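TqaA (Penicillium aethiopicum, PDB 5DLK) is a nonribosomal peptide synthetase whose terminal condensation-like domain, present here as a mutant, probably closes and releases the peptide product by macrocyclization. Local coordinates at residues A[67-72]-A[171-176]; A[75-80]-A[166-171]; A[87-92]-A[117-122]; A[124-129]-A[160-165]. All coordinates share one frame; numbering follows the deposited sequence.

Contact 1 of 4, residues A[67-72]-A[171-176]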
# COMPACT_ATOMS: atom_id res chain seq x y z
N PHE A 67 -10.01 -0.93 0.50
CA PHE A 67 -10.68 -1.90 -0.36
C PHE A 67 -10.90 -1.25 -1.72
O PHE A 67 -11.37 -0.11 -1.80
CB PHE A 67 -11.99 -2.31 0.31
CG PHE A 67 -12.72 -3.44 -0.36
CD1 PHE A 67 -12.10 -4.66 -0.63
CD2 PHE A 67 -14.08 -3.30 -0.64
CE1 PHE A 67 -12.83 -5.72 -1.22
CE2 PHE A 67 -14.81 -4.34 -1.23
CZ PHE A 67 -14.17 -5.55 -1.52
N HIS A 68 -10.50 -1.94 -2.78
CA HIS A 68 -10.56 -1.39 -4.12
C HIS A 68 -11.36 -2.27 -5.05
O HIS A 68 -11.38 -3.49 -4.90
CB HIS A 68 -9.16 -1.24 -4.72
CG HIS A 68 -8.41 -0.05 -4.21
ND1 HIS A 68 -8.02 0.08 -2.89
CD2 HIS A 68 -7.99 1.07 -4.84
CE1 HIS A 68 -7.39 1.23 -2.73
NE2 HIS A 68 -7.35 1.85 -3.90
N SER A 69 -12.01 -1.63 -6.02
CA SER A 69 -12.56 -2.32 -7.18
C SER A 69 -11.83 -1.78 -8.40
O SER A 69 -11.99 -0.61 -8.76
CB SER A 69 -14.07 -2.07 -7.32
OG SER A 69 -14.58 -2.77 -8.44
N TYR A 70 -11.02 -2.63 -9.03
CA TYR A 70 -10.31 -2.24 -10.24
C TYR A 70 -11.17 -2.62 -11.45
O TYR A 70 -11.46 -3.79 -11.66
CB TYR A 70 -8.94 -2.89 -10.31
CG TYR A 70 -7.97 -2.30 -9.30
CD1 TYR A 70 -7.58 -0.98 -9.40
CD2 TYR A 70 -7.47 -3.07 -8.25
CE1 TYR A 70 -6.71 -0.42 -8.48
CE2 TYR A 70 -6.58 -2.51 -7.32
CZ TYR A 70 -6.21 -1.19 -7.45
OH TYR A 70 -5.32 -0.60 -6.56
N ASN A 71 -11.56 -1.61 -12.22
CA ASN A 71 -12.64 -1.76 -13.21
C ASN A 71 -12.15 -1.60 -14.63
O ASN A 71 -11.53 -0.60 -14.97
CB ASN A 71 -13.73 -0.73 -12.94
CG ASN A 71 -14.22 -0.77 -11.52
OD1 ASN A 71 -14.21 -1.82 -10.88
ND2 ASN A 71 -14.66 0.39 -11.02
N TRP A 72 -12.44 -2.59 -15.47
CA TRP A 72 -11.99 -2.57 -16.85
C TRP A 72 -13.19 -2.57 -17.79
O TRP A 72 -13.91 -3.55 -17.86
CB TRP A 72 -11.11 -3.77 -17.13
CG TRP A 72 -9.86 -3.77 -16.29
CD1 TRP A 72 -9.62 -4.50 -15.16
CD2 TRP A 72 -8.70 -2.98 -16.52
NE1 TRP A 72 -8.37 -4.21 -14.67
CE2 TRP A 72 -7.78 -3.28 -15.49
CE3 TRP A 72 -8.34 -2.04 -17.50
CZ2 TRP A 72 -6.52 -2.69 -15.43
CZ3 TRP A 72 -7.09 -1.45 -17.42
CH2 TRP A 72 -6.20 -1.78 -16.39
N VAL A 171 -18.06 -4.76 -18.46
CA VAL A 171 -17.14 -4.28 -17.41
C VAL A 171 -16.69 -5.46 -16.56
O VAL A 171 -17.52 -6.22 -16.06
CB VAL A 171 -17.77 -3.19 -16.50
CG1 VAL A 171 -16.79 -2.78 -15.37
CG2 VAL A 171 -18.15 -1.97 -17.33
N LEU A 172 -15.38 -5.62 -16.42
CA LEU A 172 -14.81 -6.63 -15.55
C LEU A 172 -14.29 -5.92 -14.31
O LEU A 172 -13.57 -4.95 -14.46
CB LEU A 172 -13.67 -7.37 -16.24
CG LEU A 172 -12.74 -8.22 -15.37
CD1 LEU A 172 -13.45 -9.46 -14.88
CD2 LEU A 172 -11.49 -8.56 -16.15
N THR A 173 -14.68 -6.37 -13.12
CA THR A 173 -14.08 -5.79 -11.91
C THR A 173 -13.37 -6.82 -11.04
O THR A 173 -13.73 -8.01 -10.98
CB THR A 173 -15.13 -5.03 -11.05
OG1 THR A 173 -15.85 -5.94 -10.21
CG2 THR A 173 -16.11 -4.25 -11.94
N ILE A 174 -12.31 -6.35 -10.39
CA ILE A 174 -11.52 -7.16 -9.49
C ILE A 174 -11.53 -6.46 -8.14
O ILE A 174 -11.03 -5.34 -8.05
CB ILE A 174 -10.07 -7.31 -10.02
CG1 ILE A 174 -10.10 -7.59 -11.53
CG2 ILE A 174 -9.30 -8.36 -9.23
CD1 ILE A 174 -8.73 -7.55 -12.22
N GLN A 175 -12.12 -7.08 -7.13
CA GLN A 175 -12.14 -6.50 -5.79
C GLN A 175 -10.96 -7.06 -5.01
O GLN A 175 -10.55 -8.19 -5.23
CB GLN A 175 -13.46 -6.77 -5.08
CG GLN A 175 -14.61 -6.00 -5.70
CD GLN A 175 -15.92 -6.21 -4.98
OE1 GLN A 175 -15.98 -6.91 -3.96
NE2 GLN A 175 -16.98 -5.59 -5.50
N ILE A 176 -10.40 -6.24 -4.13
CA ILE A 176 -9.17 -6.65 -3.46
C ILE A 176 -8.90 -5.73 -2.26
O ILE A 176 -9.17 -4.52 -2.30
CB ILE A 176 -7.96 -6.66 -4.46
CG1 ILE A 176 -6.68 -7.21 -3.81
CG2 ILE A 176 -7.76 -5.29 -5.10
CD1 ILE A 176 -5.55 -7.46 -4.81
O HOH W 1 -7.42 -2.31 -1.73
O HOH W 2 -16.79 -4.35 -8.12

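Contact 2 of 4, residues A[75-80]-A[166-171]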
# COMPACT_ATOMS: atom_id res chain seq x y z
N LYS A 75 -14.63 -2.91 -24.78
CA LYS A 75 -15.55 -2.71 -25.91
C LYS A 75 -14.99 -3.28 -27.20
O LYS A 75 -13.83 -3.06 -27.53
CB LYS A 75 -15.85 -1.23 -26.10
CG LYS A 75 -16.75 -0.64 -25.04
CD LYS A 75 -16.89 0.86 -25.20
CE LYS A 75 -17.77 1.42 -24.11
NZ LYS A 75 -17.71 2.91 -24.06
N GLY A 76 -15.83 -4.01 -27.93
CA GLY A 76 -15.44 -4.55 -29.22
C GLY A 76 -16.07 -5.89 -29.51
O GLY A 76 -16.76 -6.46 -28.66
N ARG A 77 -15.83 -6.42 -30.70
CA ARG A 77 -16.45 -7.68 -31.10
C ARG A 77 -15.53 -8.87 -30.84
O ARG A 77 -15.95 -10.02 -30.96
CB ARG A 77 -16.84 -7.63 -32.58
CG ARG A 77 -17.24 -6.24 -33.07
CD ARG A 77 -17.45 -6.21 -34.58
NE ARG A 77 -16.77 -5.07 -35.20
CZ ARG A 77 -17.35 -3.89 -35.44
NH1 ARG A 77 -18.62 -3.69 -35.13
NH2 ARG A 77 -16.65 -2.92 -36.00
N SER A 78 -14.28 -8.60 -30.46
CA SER A 78 -13.28 -9.66 -30.31
C SER A 78 -13.29 -10.34 -28.95
O SER A 78 -12.59 -11.34 -28.75
CB SER A 78 -11.88 -9.10 -30.57
OG SER A 78 -11.79 -8.48 -31.84
N LEU A 79 -14.06 -9.81 -28.00
CA LEU A 79 -13.98 -10.31 -26.63
C LEU A 79 -14.43 -11.76 -26.52
O LEU A 79 -15.47 -12.14 -27.04
CB LEU A 79 -14.83 -9.44 -25.70
CG LEU A 79 -14.74 -9.84 -24.22
CD1 LEU A 79 -13.28 -9.77 -23.72
CD2 LEU A 79 -15.65 -8.99 -23.35
N ASN A 80 -13.63 -12.56 -25.84
CA ASN A 80 -13.97 -13.95 -25.59
C ASN A 80 -14.37 -14.13 -24.12
O ASN A 80 -13.50 -14.21 -23.25
CB ASN A 80 -12.80 -14.85 -25.96
CG ASN A 80 -13.13 -16.33 -25.88
OD1 ASN A 80 -13.97 -16.75 -25.09
ND2 ASN A 80 -12.47 -17.12 -26.71
N GLY A 166 -25.27 -7.58 -26.23
CA GLY A 166 -24.39 -8.14 -27.26
C GLY A 166 -23.03 -8.68 -26.81
O GLY A 166 -22.27 -9.22 -27.62
N ASN A 167 -22.71 -8.54 -25.52
CA ASN A 167 -21.37 -8.85 -24.99
C ASN A 167 -20.25 -8.11 -25.73
O ASN A 167 -19.12 -8.59 -25.79
CB ASN A 167 -21.09 -10.36 -25.03
CG ASN A 167 -21.86 -11.13 -23.98
OD1 ASN A 167 -22.30 -10.57 -22.99
ND2 ASN A 167 -22.04 -12.43 -24.21
N GLU A 168 -20.57 -6.95 -26.29
CA GLU A 168 -19.56 -6.12 -26.95
C GLU A 168 -19.30 -4.84 -26.16
O GLU A 168 -18.55 -3.96 -26.59
CB GLU A 168 -19.99 -5.81 -28.38
CG GLU A 168 -20.30 -7.08 -29.18
CD GLU A 168 -20.58 -6.82 -30.66
OE1 GLU A 168 -21.05 -5.71 -31.00
OE2 GLU A 168 -20.33 -7.74 -31.47
N HIS A 169 -19.95 -4.74 -25.00
CA HIS A 169 -19.70 -3.71 -24.01
C HIS A 169 -19.83 -4.39 -22.65
O HIS A 169 -20.92 -4.79 -22.24
CB HIS A 169 -20.66 -2.53 -24.14
CG HIS A 169 -20.46 -1.45 -23.12
ND1 HIS A 169 -21.19 -0.28 -23.13
CD2 HIS A 169 -19.64 -1.38 -22.05
CE1 HIS A 169 -20.81 0.48 -22.11
NE2 HIS A 169 -19.88 -0.17 -21.44
N VAL A 170 -18.70 -4.53 -21.96
CA VAL A 170 -18.62 -5.36 -20.78
C VAL A 170 -17.72 -4.66 -19.74
O VAL A 170 -16.77 -3.99 -20.12
CB VAL A 170 -18.05 -6.75 -21.16
CG1 VAL A 170 -17.36 -7.41 -20.01
CG2 VAL A 170 -19.15 -7.65 -21.75
N VAL A 171 -18.06 -4.76 -18.46
CA VAL A 171 -17.14 -4.28 -17.41
C VAL A 171 -16.69 -5.46 -16.56
O VAL A 171 -17.52 -6.22 -16.06
CB VAL A 171 -17.77 -3.19 -16.50
CG1 VAL A 171 -16.79 -2.78 -15.37
CG2 VAL A 171 -18.15 -1.97 -17.33

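Contact 3 of 4, residues A[87-92]-A[117-122]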
# COMPACT_ATOMS: atom_id res chain seq x y z
N THR A 87 -9.49 -16.85 -17.19
CA THR A 87 -8.30 -16.08 -16.85
C THR A 87 -8.34 -15.66 -15.37
O THR A 87 -7.31 -15.68 -14.68
CB THR A 87 -8.16 -14.86 -17.77
OG1 THR A 87 -8.03 -15.30 -19.12
CG2 THR A 87 -6.93 -14.02 -17.39
N CYS A 88 -9.53 -15.30 -14.89
CA CYS A 88 -9.73 -15.04 -13.47
C CYS A 88 -9.30 -16.25 -12.62
O CYS A 88 -8.61 -16.12 -11.61
CB CYS A 88 -11.19 -14.70 -13.18
SG CYS A 88 -11.80 -13.22 -14.03
N GLN A 89 -9.72 -17.44 -13.05
CA GLN A 89 -9.34 -18.65 -12.33
C GLN A 89 -7.82 -18.82 -12.34
O GLN A 89 -7.21 -19.07 -11.30
CB GLN A 89 -10.02 -19.88 -12.94
CG GLN A 89 -9.61 -21.18 -12.29
CD GLN A 89 -10.18 -21.36 -10.90
OE1 GLN A 89 -11.39 -21.32 -10.70
NE2 GLN A 89 -9.29 -21.58 -9.92
N SER A 90 -7.22 -18.65 -13.51
CA SER A 90 -5.78 -18.90 -13.66
C SER A 90 -4.95 -17.86 -12.92
O SER A 90 -3.86 -18.17 -12.41
CB SER A 90 -5.39 -18.92 -15.14
OG SER A 90 -5.98 -20.04 -15.79
N LEU A 91 -5.45 -16.63 -12.86
CA LEU A 91 -4.76 -15.58 -12.11
C LEU A 91 -4.69 -15.94 -10.63
O LEU A 91 -3.62 -15.83 -10.00
CB LEU A 91 -5.45 -14.24 -12.31
CG LEU A 91 -4.70 -13.05 -11.70
CD1 LEU A 91 -3.42 -12.74 -12.49
CD2 LEU A 91 -5.61 -11.83 -11.64
N VAL A 92 -5.80 -16.40 -10.07
CA VAL A 92 -5.86 -16.77 -8.66
C VAL A 92 -5.02 -18.02 -8.37
O VAL A 92 -4.36 -18.11 -7.33
CB VAL A 92 -7.31 -16.96 -8.22
CG1 VAL A 92 -7.38 -17.44 -6.78
CG2 VAL A 92 -8.06 -15.64 -8.39
N LEU A 117 -8.90 -23.88 -4.91
CA LEU A 117 -9.88 -22.81 -4.80
C LEU A 117 -10.52 -22.53 -6.15
O LEU A 117 -9.85 -22.03 -7.06
CB LEU A 117 -9.23 -21.53 -4.25
CG LEU A 117 -10.25 -20.48 -3.84
CD1 LEU A 117 -11.03 -20.95 -2.63
CD2 LEU A 117 -9.58 -19.15 -3.56
N ASP A 118 -11.81 -22.85 -6.28
CA ASP A 118 -12.57 -22.53 -7.48
C ASP A 118 -12.97 -21.06 -7.49
O ASP A 118 -13.61 -20.58 -6.55
CB ASP A 118 -13.83 -23.40 -7.59
CG ASP A 118 -13.59 -24.85 -7.22
OD1 ASP A 118 -12.47 -25.35 -7.45
OD2 ASP A 118 -14.53 -25.49 -6.70
N VAL A 119 -12.60 -20.35 -8.54
CA VAL A 119 -13.03 -18.98 -8.70
C VAL A 119 -14.40 -18.93 -9.38
O VAL A 119 -14.57 -19.41 -10.49
CB VAL A 119 -12.01 -18.16 -9.52
CG1 VAL A 119 -12.54 -16.77 -9.81
CG2 VAL A 119 -10.68 -18.11 -8.78
N LYS A 120 -15.38 -18.37 -8.68
CA LYS A 120 -16.71 -18.18 -9.26
C LYS A 120 -16.94 -16.69 -9.51
O LYS A 120 -16.86 -15.88 -8.58
CB LYS A 120 -17.80 -18.74 -8.34
CG LYS A 120 -17.71 -20.26 -8.11
CD LYS A 120 -17.61 -21.01 -9.43
CE LYS A 120 -17.96 -22.49 -9.29
NZ LYS A 120 -16.99 -23.21 -8.42
N VAL A 121 -17.20 -16.33 -10.76
CA VAL A 121 -17.42 -14.93 -11.13
C VAL A 121 -18.87 -14.51 -10.92
O VAL A 121 -19.78 -15.24 -11.29
CB VAL A 121 -17.01 -14.69 -12.59
CG1 VAL A 121 -17.31 -13.26 -13.01
CG2 VAL A 121 -15.53 -15.03 -12.79
N ARG A 122 -19.09 -13.36 -10.30
CA ARG A 122 -20.43 -12.80 -10.22
C ARG A 122 -20.73 -12.16 -11.57
O ARG A 122 -19.94 -11.35 -12.09
CB ARG A 122 -20.54 -11.79 -9.07
CG ARG A 122 -21.86 -11.06 -8.99
CD ARG A 122 -21.94 -10.14 -7.77
NE ARG A 122 -21.01 -9.00 -7.87
CZ ARG A 122 -21.01 -7.98 -7.02
NH1 ARG A 122 -21.88 -7.93 -6.02
NH2 ARG A 122 -20.13 -6.99 -7.19
O HOH W 3 -13.35 -21.57 -12.13

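Contact 4 of 4, residues A[124-129]-A[160-165]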
# COMPACT_ATOMS: atom_id res chain seq x y z
N VAL A 124 -23.52 -10.36 -14.40
CA VAL A 124 -24.76 -9.65 -14.64
C VAL A 124 -24.98 -9.48 -16.14
O VAL A 124 -24.09 -9.01 -16.84
CB VAL A 124 -24.77 -8.26 -13.97
CG1 VAL A 124 -26.06 -7.53 -14.27
CG2 VAL A 124 -24.55 -8.37 -12.46
N GLN A 125 -26.15 -9.87 -16.63
CA GLN A 125 -26.55 -9.52 -17.99
C GLN A 125 -27.56 -8.39 -17.87
O GLN A 125 -28.62 -8.58 -17.30
CB GLN A 125 -27.13 -10.73 -18.75
CG GLN A 125 -26.12 -11.84 -19.01
CD GLN A 125 -25.93 -12.79 -17.83
OE1 GLN A 125 -26.90 -13.35 -17.30
NE2 GLN A 125 -24.68 -12.98 -17.40
N CYS A 126 -27.20 -7.21 -18.36
CA CYS A 126 -28.00 -6.01 -18.15
C CYS A 126 -29.20 -5.97 -19.08
O CYS A 126 -29.20 -6.63 -20.12
CB CYS A 126 -27.19 -4.76 -18.38
SG CYS A 126 -25.79 -4.56 -17.27
N TRP A 127 -30.19 -5.17 -18.70
CA TRP A 127 -31.27 -4.79 -19.62
C TRP A 127 -30.69 -4.03 -20.80
O TRP A 127 -29.68 -3.34 -20.66
CB TRP A 127 -32.29 -3.91 -18.93
CG TRP A 127 -33.19 -4.56 -17.94
CD1 TRP A 127 -33.90 -5.72 -18.11
CD2 TRP A 127 -33.55 -4.06 -16.66
NE1 TRP A 127 -34.66 -5.97 -17.00
CE2 TRP A 127 -34.46 -4.96 -16.09
CE3 TRP A 127 -33.16 -2.93 -15.92
CZ2 TRP A 127 -34.99 -4.78 -14.82
CZ3 TRP A 127 -33.70 -2.75 -14.67
CH2 TRP A 127 -34.61 -3.67 -14.13
N PRO A 128 -31.33 -4.12 -21.97
CA PRO A 128 -30.94 -3.21 -23.06
C PRO A 128 -30.97 -1.73 -22.62
O PRO A 128 -31.90 -1.28 -21.94
CB PRO A 128 -32.00 -3.49 -24.16
CG PRO A 128 -33.04 -4.37 -23.53
CD PRO A 128 -32.39 -5.07 -22.38
N GLY A 129 -29.92 -1.00 -22.98
CA GLY A 129 -29.79 0.40 -22.60
C GLY A 129 -29.24 0.66 -21.20
O GLY A 129 -28.97 1.79 -20.84
N THR A 160 -16.23 -9.72 -10.90
CA THR A 160 -17.58 -9.42 -11.39
C THR A 160 -17.48 -9.13 -12.87
O THR A 160 -16.55 -8.48 -13.32
CB THR A 160 -18.22 -8.21 -10.65
OG1 THR A 160 -18.27 -8.46 -9.24
CG2 THR A 160 -19.65 -7.98 -11.14
N LEU A 161 -18.45 -9.61 -13.64
CA LEU A 161 -18.47 -9.40 -15.08
C LEU A 161 -19.86 -8.92 -15.46
O LEU A 161 -20.82 -9.67 -15.28
CB LEU A 161 -18.11 -10.70 -15.81
CG LEU A 161 -17.76 -10.65 -17.29
CD1 LEU A 161 -16.67 -9.62 -17.51
CD2 LEU A 161 -17.29 -12.03 -17.73
N VAL A 162 -19.96 -7.68 -15.91
CA VAL A 162 -21.27 -7.06 -16.19
C VAL A 162 -21.37 -6.75 -17.68
O VAL A 162 -20.57 -5.99 -18.21
CB VAL A 162 -21.48 -5.79 -15.34
CG1 VAL A 162 -22.82 -5.15 -15.63
CG2 VAL A 162 -21.39 -6.12 -13.86
N SER A 163 -22.36 -7.34 -18.35
CA SER A 163 -22.42 -7.32 -19.81
C SER A 163 -23.68 -6.66 -20.37
O SER A 163 -24.77 -6.84 -19.84
CB SER A 163 -22.36 -8.75 -20.36
OG SER A 163 -21.16 -9.40 -20.00
N CYS A 164 -23.51 -5.90 -21.44
CA CYS A 164 -24.63 -5.50 -22.28
C CYS A 164 -25.03 -6.68 -23.16
O CYS A 164 -24.18 -7.51 -23.50
CB CYS A 164 -24.26 -4.31 -23.16
SG CYS A 164 -23.84 -2.81 -22.26
N PRO A 165 -26.32 -6.75 -23.56
CA PRO A 165 -26.88 -7.84 -24.37
C PRO A 165 -26.00 -8.40 -25.50
O PRO A 165 -26.00 -9.62 -25.70
CB PRO A 165 -28.14 -7.19 -24.95
CG PRO A 165 -28.63 -6.37 -23.81
CD PRO A 165 -27.38 -5.82 -23.12
O HOH W 4 -21.80 -11.15 -17.72

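Contact 1 of 4, residues A[67-72]-A[171-176]
Phe67 points the rim of its ring at the side chain of Gln175, with CZ 3.3 Å from Gln175 OE1. Ring and amide planes stand 79° apart, the oxygen lying at the ring edge. CG is anti to the backbone N (chi1 -173°), and with chi2 at 54° CD1 lies 3.4 Å from Ile176 O. An alanine here would probably leave Gln175 OE1 without the ring edge beside it and open a gap next to Trp140, whose ring Phe67 meets at a shallow angle. Further along, Asn71 and Thr173 lie side by side and point the same way, Asn71 OD1 resting 3.3 Å from Thr173 CG2. That oxygen also accepts a 2.6 Å hydrogen bond from Ser69 OG, in the carbonyl plane and on a lone pair. A water donates to Ser69 OG, accepts from Gln175 NE2 and is hydrogen-bonded to Thr173 OG1; Gln175 NE2 has a further partner in Asp144. The other face of the sheet carries aromatic and aliphatic groups: Tyr70 CE2 sits 3.7 Å from Ile176 CG2, and Ile174 CD1 comes to the edge of the Trp72 indole, 4.2 Å from NE1. A second water, 2.7 Å from His68 ND1, donates to Ile176 O. Six backbone hydrogen bonds pair these antiparallel strands in the five-stranded sheet of this condensation-type domain, with helix 186-197 packed on the Tyr70 face. The chemistry is thus split: serine, asparagine, threonine and glutamine share buried polar bonds and a water on one face, while the His68 face is mostly apolar apart from its water bridge.

Contact 2 of 4, residues A[75-80]-A[166-171]
In Lys75 and His169 the first torsion sets CG: the lysine CG stands anti to its carbonyl carbon (chi1 -72°) and the histidine CG anti to its backbone N (chi1 179°). With the lysine chain extended beyond CG, the two side chains lie side by side, pointing the same way. Lys75 CE lies over the centre of one imidazole face of His169, 3.7 Å from the centroid, in a CH-pi contact. Lys75 NZ remains 4.6 Å from His169 NE2, so it is the methylene, rather than the ammonium, that meets the ring. Lys75 and His169 form an antiparallel non-hydrogen-bonded pair where strand 67-75 of the five-stranded sheet ends and strand 169-177 begins, at the surface. Just past it, Gly76 N donates to Glu168 O over 3.0 Å, and Glu168 CB lies 3.3 Å from Gly76 O. The backbone of Gly76 has a conformation (phi 146°) in which a CB would jam against the preceding carbonyl oxygen. Arg77 and Glu168 approach obliquely, with Glu168 OE2 3.7 Å from Arg77 CB. Their opposite charges do not close into a salt bridge: Arg77 NH1 is still 5.2 Å from Glu168 OE1, although some longer-range attraction is likely. Deeper in, Leu79 crosses Val170 at about a right angle, its CD2 3.9 Å from Val170 CB. Leu79 also rests on Ile74 and on Leu84 of helix 81-94, while Val170 reaches Met81 of the same helix. Asn80 is the N-cap of that helix, its OD1 accepting from Arg83 N.

Contact 3 of 4, residues A[87-92]-A[117-122]
Gln89 turns its carboxamide against the backbone of 117-119 and uses both ends of it. OE1 accepts from Val119 N at 2.7 Å, the donor tilted 27° from the plane of the side-chain carbonyl. NE2 donates to Leu117 O at 2.9 Å, a nearly straight bond with the acceptor in the amide plane. Two bonds to the same extended backbone fix the rotation of the amide. CG is anti to the backbone N, and a bend at chi2 (72°) carries CD away from an extended course. Beside this polar pair, Val119 points its methyls against the helix: CG2 lies 3.6 Å from Val92 CB, and CG1 is 4.2 Å from Cys88 CB. Val92 CG1 also reaches Leu117 CD2 at 4.3 Å. An alanine in place of Gln89 would probably leave Val119 N and Leu117 O without their mates. The contact joins helix 81-94 to the connection between strands 108-115 and 122-125 in this condensation-type domain. In the next shell, Asp93 OD1, one helical turn on, accepts from Gln89 NE2 and so helps orient the carboxamide. Leu117 packs on Pro43 and Leu155. Cys88, Val92 and Val119 all lean on Phe159 of strand 158-163, and Val121 on Leu161 of that same strand.

Contact 4 of 4, residues A[124-129]-A[160-165]
Cys126 reaches across to Val162 and Ser163 with both of its side-chain atoms. Its CB lies 3.5 Å from Ser163 O, the carbonyl that also accepts from Cys126 N over 2.9 Å, in a nearly straight bond of 175°. From there SG is placed anti to the carbonyl carbon (chi1 -62°) and ends against Val162 CG1 at 3.4 Å, a close packing contact, with Ser163 O its next neighbour at 3.6 Å. Both methyls of Val162 also face Val124, CG1 and CG2 each 4.0 Å from Val124 CB, the two valines lying side by side and pointing the same way. The backbones run parallel here, with Val124 N donating to Leu161 O and Ser163 N to Val124 O, the latter at 2.8 Å. On the face bearing Gln125 and Ser163, a water is hydrogen-bonded to Ser163 OG and takes a weak bond from Gln125 NE2. Beyond the strand ends the pairing gives way to looser contact, Pro165 CD sitting 3.6 Å from Cys126 O and Pro165 CG 4.2 Å from Pro128 CD. This is the parallel pair of a beta-alpha-beta crossover: strand 122-125, outermost in its sheet within the chain, leads through helix 132-144 to strand 158-163. That helix packs on Cys126 through Val135 and on Val162 through Pro132 and Cys136, whereas Leu161 and Ser163 meet Met81 of helix 81-94, and strand 169-177 flanks strand 158-163.

Overall arrangement
Contacts 1, 2 and 4 belong to one five-stranded sheet, in which strand 169-177 lies between 67-75 and 158-163. Contacts 1 and 2 share Val171 and pair the same two strands, their centres about 17 Å apart. Contact 4, centred about 11 Å from contact 2, adds the next strand and the sheet's margin; Val171 N probably bonds Val162 O between them. Contact 3 brings in helix 81-94, its centre about 14 Å from contact 1's, Leu172 CD1 touching Cys88 SG at 4.2 Å. Contact 1 is closest to the phosphopantetheine site: Tyr70's side chain is about 7 Å from Gly183, which binds that group in another structure, though none is bound here; the other three lie away from it.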